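Local coordinates for protein 1-deoxy-D-xylulose 5-phosphate reductoisomerase (Moraxella catarrhalis, PDB 4ZQG) that catalyses the NAD(P)H-dependent, metal-requiring rearrangement and reduction of 1-deoxy-D-xylulose 5-phosphate to 2-C-methyl-D-erythritol 4-phosphate, and is inhibited by fosmidomycin, at residues E130-A135 and C240-L245; A166-D171 and Y180-L185; E235-C240 and G334-L339; A329-G334 and Q375-D380; L368-I373 and R399-A404. All coordinates share one frame; numbering follows the deposited sequence. Where two conformers were deposited one is given.

Interaction 1: residues E130-A135 and C240-L245; sequences ESLVMA and CHLFDL. With NAD (nicotinamide-adenine-dinucleotide), chain C.
Leu132 packs against both His241 and Leu242, where the first turn of helix 130-146, in the Rossmann-type nucleotide-binding part, meets the last turn of helix 230-243, from the part of the fold that supplies the metal site. The apolar share of the contact centres on Leu132. Leu132 CD2 rests 3.7 Å from Leu242 CG, the two side chains crossing at about a right angle, and Leu132 CG lies 4.0 Å from His241 CB as those two run antiparallel alongside one another. With CG swung to the side of the backbone N (chi1 -62°), the His241 ring is carried along the backbone of the other helix, and its CD2 comes within 3.3 Å of Leu132 O, obliquely to the ring. The polar share runs through one water, which bridges the helices: it donates to Val133 O at 2.5 Å and is hydrogen-bonded to His241 NE2 at 3.1 Å. The same helix start also serves the cofactor. The Glu130 chain bends at chi2 (89°), and its carboxylate, which also takes a weak bond from Asn128, accepts a hydrogen bond from the nicotinamide ribose, NAD O3D to Glu130 OE1 at 2.6 Å.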
# COMPACT_ATOMS: atom_id res chain seq x y z
N GLU A 130 6.03 22.27 -10.67
CA GLU A 130 7.03 23.17 -11.17
C GLU A 130 7.71 23.98 -10.04
O GLU A 130 8.87 24.34 -10.14
CB GLU A 130 6.46 24.05 -12.28
CG GLU A 130 5.87 23.26 -13.47
CD GLU A 130 4.37 22.88 -13.33
OE1 GLU A 130 3.83 22.90 -12.20
OE2 GLU A 130 3.71 22.54 -14.36
N SER A 131 7.02 24.21 -8.94
CA SER A 131 7.68 24.84 -7.79
C SER A 131 8.88 24.09 -7.21
O SER A 131 9.88 24.67 -6.84
CB SER A 131 6.67 25.04 -6.68
OG SER A 131 6.05 26.30 -6.86
N LEU A 132 8.75 22.79 -7.10
CA LEU A 132 9.80 21.95 -6.57
C LEU A 132 10.87 21.63 -7.63
O LEU A 132 12.06 21.60 -7.30
CB LEU A 132 9.18 20.68 -5.96
CG LEU A 132 9.24 20.54 -4.44
CD1 LEU A 132 9.14 21.80 -3.61
CD2 LEU A 132 8.14 19.61 -4.02
N VAL A 133 10.49 21.43 -8.89
CA VAL A 133 11.45 21.22 -9.96
C VAL A 133 12.38 22.40 -10.10
O VAL A 133 13.53 22.26 -10.49
CB VAL A 133 10.75 21.04 -11.32
CG1 VAL A 133 11.73 21.04 -12.46
CG2 VAL A 133 9.93 19.78 -11.36
N MET A 134 11.89 23.60 -9.80
CA MET A 134 12.69 24.83 -9.96
C MET A 134 13.33 25.37 -8.71
O MET A 134 14.34 26.04 -8.80
CB MET A 134 11.83 25.91 -10.58
CG MET A 134 11.43 25.49 -11.96
SD MET A 134 11.21 26.89 -13.01
CE MET A 134 10.01 27.74 -12.01
N ALA A 135 12.77 25.09 -7.55
CA ALA A 135 13.27 25.70 -6.34
C ALA A 135 13.17 24.74 -5.18
O ALA A 135 12.96 25.16 -4.03
CB ALA A 135 12.50 26.97 -6.06
N CYS A 240 12.41 13.54 -5.66
CA CYS A 240 13.70 13.76 -5.03
C CYS A 240 13.62 14.79 -3.92
O CYS A 240 14.08 14.52 -2.83
CB CYS A 240 14.78 14.15 -6.05
SG CYS A 240 15.19 12.93 -7.34
N HIS A 241 13.05 15.96 -4.17
CA HIS A 241 12.94 16.95 -3.11
C HIS A 241 11.97 16.56 -2.04
O HIS A 241 12.22 16.79 -0.86
CB HIS A 241 12.52 18.32 -3.64
CG HIS A 241 13.48 18.90 -4.60
ND1 HIS A 241 14.68 19.45 -4.19
CD2 HIS A 241 13.46 18.96 -5.95
CE1 HIS A 241 15.36 19.82 -5.26
NE2 HIS A 241 14.64 19.54 -6.34
N LEU A 242 10.83 15.99 -2.41
CA LEU A 242 9.82 15.74 -1.40
C LEU A 242 10.30 14.71 -0.41
O LEU A 242 10.08 14.84 0.80
CB LEU A 242 8.53 15.24 -2.04
CG LEU A 242 7.51 16.27 -2.53
CD1 LEU A 242 6.37 15.50 -3.17
CD2 LEU A 242 7.05 17.13 -1.38
N PHE A 243 10.92 13.67 -0.94
CA PHE A 243 11.26 12.52 -0.13
C PHE A 243 12.75 12.43 0.18
O PHE A 243 13.21 11.48 0.78
CB PHE A 243 10.76 11.29 -0.84
CG PHE A 243 9.31 11.35 -1.14
CD1 PHE A 243 8.85 11.29 -2.44
CD2 PHE A 243 8.41 11.48 -0.12
CE1 PHE A 243 7.51 11.35 -2.71
CE2 PHE A 243 7.07 11.50 -0.38
CZ PHE A 243 6.63 11.46 -1.68
N ASP A 244 13.48 13.47 -0.20
CA ASP A 244 14.85 13.67 0.17
C ASP A 244 15.78 12.55 -0.31
O ASP A 244 16.64 12.11 0.43
CB ASP A 244 14.97 13.86 1.66
CG ASP A 244 16.26 14.48 2.03
OD1 ASP A 244 16.94 13.93 2.92
OD2 ASP A 244 16.65 15.46 1.36
N LEU A 245 15.62 12.17 -1.58
CA LEU A 245 16.39 11.14 -2.24
C LEU A 245 17.04 11.67 -3.51
O LEU A 245 16.74 12.79 -3.95
CB LEU A 245 15.45 10.01 -2.63
CG LEU A 245 14.69 9.32 -1.51
CD1 LEU A 245 13.74 8.32 -2.11
CD2 LEU A 245 15.63 8.59 -0.55
PA NAD C . -4.97 24.61 -14.90
O1A NAD C . -4.27 25.07 -16.13
O2A NAD C . -6.28 23.85 -14.98
O5B NAD C . -5.13 25.80 -13.81
C5B NAD C . -4.06 26.62 -13.37
C4B NAD C . -4.54 27.63 -12.32
O4B NAD C . -3.45 28.55 -12.09
C3B NAD C . -5.75 28.46 -12.76
O3B NAD C . -6.63 28.74 -11.67
C2B NAD C . -5.13 29.75 -13.26
O2B NAD C . -5.91 30.91 -12.99
C1B NAD C . -3.79 29.86 -12.53
N9A NAD C . -2.74 30.46 -13.40
C8A NAD C . -2.43 30.07 -14.65
N7A NAD C . -1.44 30.82 -15.17
C5A NAD C . -1.08 31.72 -14.25
C6A NAD C . -0.08 32.81 -14.21
N6A NAD C . 0.73 33.04 -15.29
N1A NAD C . -0.04 33.52 -13.07
C2A NAD C . -0.88 33.28 -12.02
N3A NAD C . -1.82 32.31 -11.98
C4A NAD C . -1.95 31.50 -13.07
O3 NAD C . -3.88 23.72 -14.10
PN NAD C . -4.05 22.28 -13.39
O1N NAD C . -4.12 21.28 -14.52
O2N NAD C . -5.08 22.42 -12.29
O5D NAD C . -2.59 22.22 -12.73
C5D NAD C . -2.28 22.89 -11.50
C4D NAD C . -0.97 22.37 -10.93
O4D NAD C . -1.14 21.11 -10.28
C3D NAD C . 0.05 22.16 -12.03
O3D NAD C . 1.33 22.49 -11.50
C2D NAD C . -0.07 20.69 -12.38
O2D NAD C . 1.14 20.19 -12.98
C1D NAD C . -0.42 20.09 -11.02
N1N NAD C . -1.22 18.86 -11.13
C2N NAD C . -2.45 18.88 -11.72
C3N NAD C . -3.20 17.69 -11.86
C7N NAD C . -4.57 17.67 -12.48
O7N NAD C . -5.29 16.70 -12.32
N7N NAD C . -5.01 18.71 -13.18
C4N NAD C . -2.66 16.51 -11.38
C5N NAD C . -1.43 16.54 -10.78
C6N NAD C . -0.71 17.71 -10.66
O HOH W 1 15.19 21.36 -8.82

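Interaction 2: residues A166-D171 and Y180-L185; sequences AAIQAD and YGIKKL
Tyr180 and Ile168 both send their first branch beside the backbone N and anti to the carbonyl carbon (chi1 -66° for CG of Tyr180, -54° for CG1 of Ile168), and this brings an aromatic ring and an aliphatic arm together between a short helix and the turn leading into a strand. The isoleucine then runs on extended, chi2 -168°, so that CD1 ends near the root of the tyrosine, 3.9 Å from Tyr180 CG and also 3.9 Å from Tyr180 CB. Its CG1 lies over one face of the ring, while the two side chains lie alongside, pointing opposite ways. At the far end of the ring the preceding residue of the helix contributes a methyl: Ala167 CB sits 3.4 Å from Tyr180 OH and 4.0 Å from Tyr180 CZ, approaching obliquely. The ring is thus touched at both its root and its hydroxyl end by consecutive residues of one helix. Ile182 adds a looser contact, with its CG1 4.1 Å from Ile168 CD1; just beyond it in the strand, Lys183 and Lys184 both face Glu265 in a classic beta bulge. Ile175, in the connecting loop, touches both isoleucines, and Val264 and Tyr266 of strand 260-266 also meet Ile182. This is hydrophobic packing of helix 166-170 against the entry to strand 182-189 of the mixed four-stranded sheet.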
# COMPACT_ATOMS: atom_id res chain seq x y z
N ALA A 166 4.98 6.77 9.32
CA ALA A 166 4.61 8.09 9.87
C ALA A 166 5.78 9.04 10.04
O ALA A 166 5.77 10.17 9.53
CB ALA A 166 3.92 7.92 11.20
N ALA A 167 6.80 8.57 10.76
CA ALA A 167 8.01 9.34 10.99
C ALA A 167 8.61 9.99 9.73
O ALA A 167 9.15 11.12 9.80
CB ALA A 167 9.03 8.46 11.66
N ILE A 168 8.48 9.32 8.57
CA ILE A 168 9.00 9.86 7.29
C ILE A 168 8.03 10.84 6.61
O ILE A 168 8.44 11.68 5.80
CB ILE A 168 9.40 8.70 6.34
CG1 ILE A 168 10.38 7.78 7.07
CG2 ILE A 168 9.99 9.23 5.03
CD1 ILE A 168 11.08 6.76 6.20
N GLN A 169 6.75 10.73 6.93
CA GLN A 169 5.75 11.77 6.55
C GLN A 169 6.04 13.05 7.34
O GLN A 169 6.12 14.12 6.77
CB GLN A 169 4.31 11.26 6.83
CG GLN A 169 3.96 9.97 6.11
CD GLN A 169 2.58 9.41 6.38
OE1 GLN A 169 2.02 9.57 7.45
NE2 GLN A 169 2.06 8.67 5.42
N ALA A 170 6.25 12.92 8.66
CA ALA A 170 6.64 14.04 9.52
C ALA A 170 7.97 14.67 9.08
O ALA A 170 8.01 15.84 8.71
CB ALA A 170 6.73 13.60 10.96
N ASP A 171 9.04 13.88 9.05
CA ASP A 171 10.38 14.37 8.71
C ASP A 171 11.02 13.56 7.59
O ASP A 171 11.50 12.43 7.80
CB ASP A 171 11.24 14.30 9.97
CG ASP A 171 12.68 14.64 9.70
OD1 ASP A 171 13.55 14.19 10.51
OD2 ASP A 171 12.97 15.32 8.70
N TYR A 180 14.06 1.89 8.69
CA TYR A 180 12.78 1.98 8.02
C TYR A 180 12.77 1.14 6.78
O TYR A 180 11.71 0.85 6.25
CB TYR A 180 12.44 3.44 7.67
CG TYR A 180 12.22 4.26 8.91
CD1 TYR A 180 11.09 4.06 9.67
CD2 TYR A 180 13.17 5.18 9.34
CE1 TYR A 180 10.89 4.76 10.84
CE2 TYR A 180 12.98 5.89 10.51
CZ TYR A 180 11.83 5.67 11.25
OH TYR A 180 11.59 6.35 12.41
N GLY A 181 13.94 0.81 6.27
CA GLY A 181 14.05 -0.15 5.21
C GLY A 181 13.52 0.27 3.87
O GLY A 181 13.16 -0.60 3.08
N ILE A 182 13.53 1.57 3.55
CA ILE A 182 13.08 2.00 2.21
C ILE A 182 14.17 1.67 1.20
O ILE A 182 15.31 2.07 1.40
CB ILE A 182 12.83 3.51 2.05
CG1 ILE A 182 12.02 4.14 3.20
CG2 ILE A 182 12.11 3.76 0.75
CD1 ILE A 182 10.91 3.29 3.72
N LYS A 183 13.82 0.99 0.12
CA LYS A 183 14.81 0.62 -0.87
C LYS A 183 14.77 1.58 -1.97
O LYS A 183 15.79 2.19 -2.29
CB LYS A 183 14.57 -0.78 -1.44
CG LYS A 183 15.85 -1.42 -1.99
CD LYS A 183 15.55 -2.59 -2.87
CE LYS A 183 16.82 -3.36 -3.18
NZ LYS A 183 16.43 -4.58 -3.94
N LYS A 184 13.60 1.72 -2.57
CA LYS A 184 13.42 2.65 -3.66
C LYS A 184 11.97 3.01 -3.88
O LYS A 184 11.08 2.35 -3.34
CB LYS A 184 14.05 2.08 -4.91
CG LYS A 184 13.42 0.83 -5.47
CD LYS A 184 13.94 0.59 -6.89
CE LYS A 184 15.36 -0.00 -6.89
NZ LYS A 184 15.27 -1.44 -7.19
N LEU A 185 11.72 4.07 -4.66
CA LEU A 185 10.35 4.53 -4.95
C LEU A 185 10.04 4.22 -6.39
O LEU A 185 10.91 4.35 -7.23
CB LEU A 185 10.21 6.02 -4.70
CG LEU A 185 10.67 6.54 -3.33
CD1 LEU A 185 10.41 8.02 -3.21
CD2 LEU A 185 9.97 5.81 -2.20

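Interaction 3: residues E235-C240 and G334-L339; sequences ELIEAC and GACIAL. With MG (magnesium ion), chain D.
Helix-to-helix packing joins Ile237, on the metal-binding helix 230-243, to Cys336 and Leu339 on helix 333-351 of the C-terminal helical part of the fold. The contact is buried and apolar, with Ile237 as its hub. Its CD1 touches Cys336 SG at 3.7 Å and Leu339 CD2 at 3.8 Å, while Ile237 CG1 and CG2 lie 3.9 and 4.0 Å from Cys336 SG, which therefore nestles against the whole branched end. Cys336 and Leu339 stand one turn apart on their helix and thus meet the isoleucine together; Ala329 of helix 320-331 also packs on Ile237. Two residues earlier the helix reaches the active site. Glu235 extends beyond CG (chi2 176°) to the magnesium ion and touches the inhibitor fosmidomycin. Asp154 and Glu156 bind the same metal, and Lys232 forms a salt bridge with Glu235 OE1, whereas the other oxygen, Glu235 OE2, coordinates the magnesium at 2.1 Å.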
# COMPACT_ATOMS: atom_id res chain seq x y z
N GLU A 235 7.98 14.82 -12.21
CA GLU A 235 7.56 14.12 -11.03
C GLU A 235 8.75 13.43 -10.37
O GLU A 235 8.86 13.40 -9.13
CB GLU A 235 6.44 13.15 -11.38
CG GLU A 235 5.12 13.91 -11.48
CD GLU A 235 3.99 13.06 -11.90
OE1 GLU A 235 4.17 11.84 -12.13
OE2 GLU A 235 2.93 13.62 -12.03
N LEU A 236 9.66 12.96 -11.20
CA LEU A 236 10.91 12.40 -10.73
C LEU A 236 11.70 13.43 -9.90
O LEU A 236 12.14 13.12 -8.77
CB LEU A 236 11.71 11.80 -11.91
CG LEU A 236 13.16 11.47 -11.69
CD1 LEU A 236 13.24 10.46 -10.57
CD2 LEU A 236 13.76 10.87 -12.95
N ILE A 237 11.84 14.65 -10.42
CA ILE A 237 12.55 15.65 -9.67
C ILE A 237 11.78 16.09 -8.44
O ILE A 237 12.38 16.26 -7.37
CB ILE A 237 12.90 16.83 -10.56
CG1 ILE A 237 13.87 16.37 -11.64
CG2 ILE A 237 13.48 17.97 -9.75
CD1 ILE A 237 13.68 17.10 -12.95
N GLU A 238 10.46 16.25 -8.56
CA GLU A 238 9.57 16.53 -7.41
C GLU A 238 9.79 15.52 -6.30
O GLU A 238 9.95 15.90 -5.13
CB GLU A 238 8.07 16.56 -7.82
CG GLU A 238 7.05 16.92 -6.71
CD GLU A 238 5.56 16.99 -7.17
OE1 GLU A 238 4.79 17.87 -6.66
OE2 GLU A 238 5.12 16.17 -8.02
N ALA A 239 9.80 14.24 -6.66
CA ALA A 239 10.00 13.17 -5.68
C ALA A 239 11.34 13.26 -4.93
O ALA A 239 11.39 13.09 -3.70
CB ALA A 239 9.88 11.83 -6.36
N CYS A 240 12.41 13.54 -5.66
CA CYS A 240 13.70 13.76 -5.03
C CYS A 240 13.62 14.79 -3.92
O CYS A 240 14.08 14.52 -2.83
CB CYS A 240 14.78 14.15 -6.05
SG CYS A 240 15.19 12.93 -7.34
N GLY A 334 19.99 24.10 -11.40
CA GLY A 334 20.15 24.76 -12.67
C GLY A 334 19.64 23.98 -13.86
O GLY A 334 18.93 24.49 -14.68
N ALA A 335 20.00 22.72 -13.98
CA ALA A 335 19.58 21.95 -15.16
C ALA A 335 18.12 21.63 -15.13
O ALA A 335 17.53 21.35 -16.16
CB ALA A 335 20.36 20.66 -15.26
N CYS A 336 17.55 21.59 -13.94
CA CYS A 336 16.12 21.33 -13.77
C CYS A 336 15.26 22.50 -14.21
O CYS A 336 14.18 22.30 -14.78
CB CYS A 336 15.81 20.94 -12.33
SG CYS A 336 16.47 19.30 -12.00
N ILE A 337 15.78 23.70 -13.96
CA ILE A 337 15.22 24.93 -14.45
C ILE A 337 15.35 24.98 -15.96
O ILE A 337 14.37 25.13 -16.67
CB ILE A 337 15.91 26.11 -13.78
CG1 ILE A 337 15.48 26.14 -12.33
CG2 ILE A 337 15.58 27.42 -14.51
CD1 ILE A 337 16.32 27.04 -11.47
N ALA A 338 16.55 24.82 -16.47
CA ALA A 338 16.71 24.70 -17.90
C ALA A 338 15.65 23.74 -18.38
O ALA A 338 14.95 24.04 -19.31
CB ALA A 338 18.10 24.19 -18.26
N LEU A 339 15.50 22.60 -17.72
CA LEU A 339 14.57 21.56 -18.17
C LEU A 339 13.12 22.02 -18.18
O LEU A 339 12.44 21.90 -19.19
CB LEU A 339 14.64 20.31 -17.28
CG LEU A 339 13.68 19.17 -17.66
CD1 LEU A 339 14.35 18.15 -18.58
CD2 LEU A 339 13.12 18.49 -16.42
MG MG D . 1.01 13.22 -11.15

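Interaction 4: residues A329-G334 and Q375-D380; sequences ARLGTG and QDYSQD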
# COMPACT_ATOMS: atom_id res chain seq x y z
N ALA A 329 18.04 15.84 -13.34
CA ALA A 329 18.01 15.62 -11.90
C ALA A 329 19.40 15.40 -11.33
O ALA A 329 19.70 15.90 -10.26
CB ALA A 329 17.12 14.44 -11.58
N ARG A 330 20.23 14.65 -12.05
CA ARG A 330 21.62 14.44 -11.65
C ARG A 330 22.44 15.72 -11.70
O ARG A 330 23.32 15.93 -10.86
CB ARG A 330 22.28 13.38 -12.53
CG ARG A 330 21.98 11.96 -12.11
CD ARG A 330 21.84 11.01 -13.29
NE ARG A 330 23.03 10.19 -13.52
CZ ARG A 330 23.02 9.01 -14.13
NH1 ARG A 330 21.88 8.51 -14.56
NH2 ARG A 330 24.15 8.34 -14.31
N LEU A 331 22.17 16.57 -12.70
CA LEU A 331 22.92 17.83 -12.84
C LEU A 331 22.61 18.82 -11.73
O LEU A 331 23.44 19.60 -11.40
CB LEU A 331 22.72 18.48 -14.20
CG LEU A 331 23.40 17.85 -15.44
CD1 LEU A 331 24.09 18.91 -16.26
CD2 LEU A 331 24.45 16.81 -15.16
N GLY A 332 21.44 18.75 -11.12
CA GLY A 332 21.10 19.66 -10.03
C GLY A 332 20.13 20.72 -10.49
O GLY A 332 19.58 20.64 -11.61
N THR A 333 19.92 21.72 -9.64
CA THR A 333 18.80 22.64 -9.83
C THR A 333 18.86 23.51 -11.11
O THR A 333 17.90 23.63 -11.82
CB THR A 333 18.58 23.50 -8.59
OG1 THR A 333 18.07 22.66 -7.53
CG2 THR A 333 17.56 24.61 -8.88
N GLY A 334 19.99 24.10 -11.40
CA GLY A 334 20.15 24.76 -12.67
C GLY A 334 19.64 23.98 -13.86
O GLY A 334 18.93 24.49 -14.68
N GLN A 375 26.49 27.60 -18.05
CA GLN A 375 27.26 28.47 -17.14
C GLN A 375 26.64 28.57 -15.75
O GLN A 375 27.36 28.79 -14.78
CB GLN A 375 27.47 29.90 -17.66
CG GLN A 375 27.36 30.12 -19.16
CD GLN A 375 27.57 31.58 -19.64
OE1 GLN A 375 28.45 31.85 -20.45
NE2 GLN A 375 26.75 32.49 -19.15
N ASP A 376 25.31 28.48 -15.67
CA ASP A 376 24.62 28.80 -14.41
C ASP A 376 24.30 27.54 -13.61
O ASP A 376 23.81 27.62 -12.47
CB ASP A 376 23.34 29.61 -14.70
CG ASP A 376 23.63 30.96 -15.33
OD1 ASP A 376 24.50 31.70 -14.84
OD2 ASP A 376 22.97 31.31 -16.34
N TYR A 377 24.60 26.39 -14.17
CA TYR A 377 24.39 25.14 -13.45
C TYR A 377 25.05 25.07 -12.08
O TYR A 377 24.48 24.45 -11.18
CB TYR A 377 24.83 23.95 -14.28
CG TYR A 377 23.94 23.66 -15.45
CD1 TYR A 377 22.75 24.35 -15.67
CD2 TYR A 377 24.27 22.67 -16.32
CE1 TYR A 377 21.94 24.05 -16.74
CE2 TYR A 377 23.46 22.35 -17.39
CZ TYR A 377 22.30 23.05 -17.60
OH TYR A 377 21.54 22.71 -18.69
N SER A 378 26.20 25.71 -11.91
CA SER A 378 26.96 25.60 -10.66
C SER A 378 26.60 26.68 -9.64
O SER A 378 27.34 26.89 -8.67
CB SER A 378 28.45 25.69 -10.94
OG SER A 378 28.78 26.99 -11.42
N GLN A 379 25.46 27.33 -9.82
CA GLN A 379 25.07 28.37 -8.88
C GLN A 379 24.33 27.86 -7.64
O GLN A 379 23.87 26.72 -7.60
CB GLN A 379 24.26 29.46 -9.59
CG GLN A 379 24.77 30.83 -9.20
CD GLN A 379 24.18 31.94 -10.03
OE1 GLN A 379 23.52 31.70 -11.05
NE2 GLN A 379 24.41 33.18 -9.58
N ASP A 380 24.26 28.72 -6.63
CA ASP A 380 23.57 28.40 -5.39
C ASP A 380 22.13 28.90 -5.47
O ASP A 380 21.77 29.95 -4.93
CB ASP A 380 24.27 29.02 -4.18
CG ASP A 380 23.76 28.44 -2.85
OD1 ASP A 380 23.07 27.38 -2.87
OD2 ASP A 380 24.06 29.04 -1.79
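Tyr377 sets its ring across Leu331 and the backbone of Gly334, which approach obliquely from the same side of the ring plane, one toward each long margin, at the bend where one helix stops and the next begins. CE2 and CD2 are the carbons turned toward the leucine: Leu331 CD1 lies 3.7 Å from Tyr377 CE2 and 3.8 Å from Tyr377 CD2, the two side chains crossing obliquely. CD1 and CE1 are those toward the start of the second helix, with Tyr377 CD1 3.6 Å from Gly334 C and Tyr377 CE1 3.7 Å from Gly334 O. Tyr377 CG lies on the backbone N side (chi1 -71°), and this torsion brings the end of the ring nearer the helix pair than its CB direction alone would suggest. With no side chain on Gly334, the two backbones come close, Gly334 CA to Tyr377 CA being 4.3 Å. Gly332, with positive phi (105°), ends one helix and stands at the N-cap position of the next. On the other segment, a type I beta turn from Asp376 to Gln379 presents the tyrosine. Its hydroxyl hydrogen-bonds to Leu368 O, and a salt bridge from Asp376 to Lys397 holds the turn to helix 387-409. The loop 375-380 is thereby packed over the junction of helices 320-331 and 333-351, with Ala335 and Ala338 continuing the tyrosine's bed and Met394 of helix 387-409 also touching its side chain.

Interaction 5: residues L368-I373 and R399-A404; sequences LDDKTI and RKIATA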
# COMPACT_ATOMS: atom_id res chain seq x y z
N LEU A 368 19.51 21.92 -22.53
CA LEU A 368 20.30 21.38 -21.45
C LEU A 368 21.77 21.46 -21.85
O LEU A 368 22.60 21.85 -21.02
CB LEU A 368 19.90 19.95 -21.10
CG LEU A 368 18.63 19.84 -20.26
CD1 LEU A 368 17.97 18.50 -20.47
CD2 LEU A 368 18.92 20.08 -18.80
N ASP A 369 22.06 21.14 -23.12
CA ASP A 369 23.42 21.10 -23.63
C ASP A 369 23.98 22.42 -24.15
O ASP A 369 25.10 22.47 -24.62
CB ASP A 369 23.55 20.02 -24.72
CG ASP A 369 23.38 18.61 -24.17
OD1 ASP A 369 23.23 17.68 -24.99
OD2 ASP A 369 23.38 18.42 -22.92
N ASP A 370 23.20 23.50 -24.04
CA ASP A 370 23.65 24.83 -24.45
C ASP A 370 24.67 25.46 -23.50
O ASP A 370 24.41 25.57 -22.30
CB ASP A 370 22.45 25.75 -24.55
CG ASP A 370 22.82 27.13 -25.02
OD1 ASP A 370 22.30 27.53 -26.08
OD2 ASP A 370 23.62 27.80 -24.33
N LYS A 371 25.78 25.96 -24.05
CA LYS A 371 26.89 26.46 -23.23
C LYS A 371 26.49 27.67 -22.39
O LYS A 371 26.94 27.83 -21.26
CB LYS A 371 28.12 26.75 -24.08
CG LYS A 371 28.76 25.50 -24.67
N THR A 372 25.61 28.51 -22.93
CA THR A 372 25.16 29.71 -22.21
C THR A 372 24.23 29.37 -21.05
O THR A 372 24.23 30.05 -20.02
CB THR A 372 24.49 30.69 -23.19
OG1 THR A 372 25.40 30.90 -24.27
CG2 THR A 372 24.20 32.03 -22.53
N ILE A 373 23.46 28.31 -21.19
CA ILE A 373 22.65 27.85 -20.09
C ILE A 373 23.58 27.17 -19.06
O ILE A 373 23.57 27.51 -17.88
CB ILE A 373 21.51 26.95 -20.62
CG1 ILE A 373 20.46 27.84 -21.28
CG2 ILE A 373 20.88 26.13 -19.51
CD1 ILE A 373 19.54 27.14 -22.25
N ARG A 399 13.98 31.07 -20.99
CA ARG A 399 12.85 31.56 -21.82
C ARG A 399 13.34 32.12 -23.15
O ARG A 399 12.95 31.64 -24.21
CB ARG A 399 11.93 32.54 -21.05
CG ARG A 399 10.75 31.82 -20.39
CD ARG A 399 9.96 32.65 -19.37
NE ARG A 399 9.56 31.87 -18.18
CZ ARG A 399 8.63 30.91 -18.17
NH1 ARG A 399 7.94 30.60 -19.28
NH2 ARG A 399 8.41 30.24 -17.03
N LYS A 400 14.27 33.07 -23.08
CA LYS A 400 14.89 33.67 -24.29
C LYS A 400 15.52 32.62 -25.21
O LYS A 400 15.23 32.58 -26.40
CB LYS A 400 15.94 34.70 -23.88
CG LYS A 400 16.84 35.21 -25.01
CD LYS A 400 18.32 35.29 -24.62
CE LYS A 400 18.56 36.36 -23.56
NZ LYS A 400 19.92 36.20 -23.00
N ILE A 401 16.35 31.73 -24.64
CA ILE A 401 17.19 30.84 -25.45
C ILE A 401 16.37 29.73 -26.06
O ILE A 401 16.58 29.36 -27.22
CB ILE A 401 18.36 30.27 -24.63
CG1 ILE A 401 19.28 31.40 -24.24
CG2 ILE A 401 19.13 29.27 -25.45
CD1 ILE A 401 20.50 30.98 -23.50
N ALA A 402 15.45 29.21 -25.26
CA ALA A 402 14.51 28.23 -25.76
C ALA A 402 13.68 28.83 -26.90
O ALA A 402 13.53 28.21 -27.94
CB ALA A 402 13.62 27.75 -24.62
N THR A 403 13.14 30.04 -26.70
CA THR A 403 12.45 30.73 -27.80
C THR A 403 13.33 30.79 -29.03
O THR A 403 12.87 30.50 -30.13
CB THR A 403 12.05 32.16 -27.45
OG1 THR A 403 11.23 32.16 -26.28
CG2 THR A 403 11.26 32.78 -28.58
N ALA A 404 14.60 31.14 -28.85
CA ALA A 404 15.55 31.20 -29.96
C ALA A 404 15.76 29.86 -30.61
O ALA A 404 15.83 29.77 -31.81
CB ALA A 404 16.89 31.76 -29.51
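Asp370, Thr372 and Ile373 gather round Ile401, so that the N-capped start of the short helix 371-374 packs on helix 387-409 in the C-terminal helical part of the fold. Asp370 is the N-cap. With CG anti to the backbone N (chi1 -178°), its carboxylate turns back to the helix start, where OD2 accepts from Ile373 N at 3.2 Å, the N-H lying above the carboxylate plane, and more weakly from Thr372 N. The second oxygen, Asp370 OD1, faces the neighbouring helix: it is 3.7 Å from Ile401 CG2 and makes a salt bridge with Lys405, one turn further on. A single carboxylate therefore caps one helix and grips another, and its negative charge would suit the positive end of the helix dipole. Thr372 comes next, its CG2 4.0 Å from Ile401 CD1, at the exposed border of the contact. Ile373 lies on the buried side, where Cys367 and Ala338 also touch it. It and Ile401 lie side by side, head to tail, and the tip of each meets a gamma carbon of the other: Ile373 CD1 is 3.9 Å from Ile401 CG2, and Ile373 CG1 is 3.8 Å from Ile401 CD1.

How the interactions relate
From the N terminus, interaction 1 opens first, and its long loop from helix 130-146 to helix 230-243 encloses interaction 2, a short closure of helix 166-170 onto the start of strand 182-189 in the mixed sheet; Leu185 touches Leu245 and Phe243. Interaction 3 opens before interaction 1 has closed: the two cross, share Cys240 and both use helix 230-243, which meets helix 130-146 in one and helix 333-351 in the other. Interaction 4 crosses interaction 3 in turn, sharing Gly334, and interaction 5 crosses interaction 4 within the C-terminal helices, following interaction 3 in series. Interaction 2 touches only interaction 1 of the other four; its centre is about 37 Å from that of interaction 5.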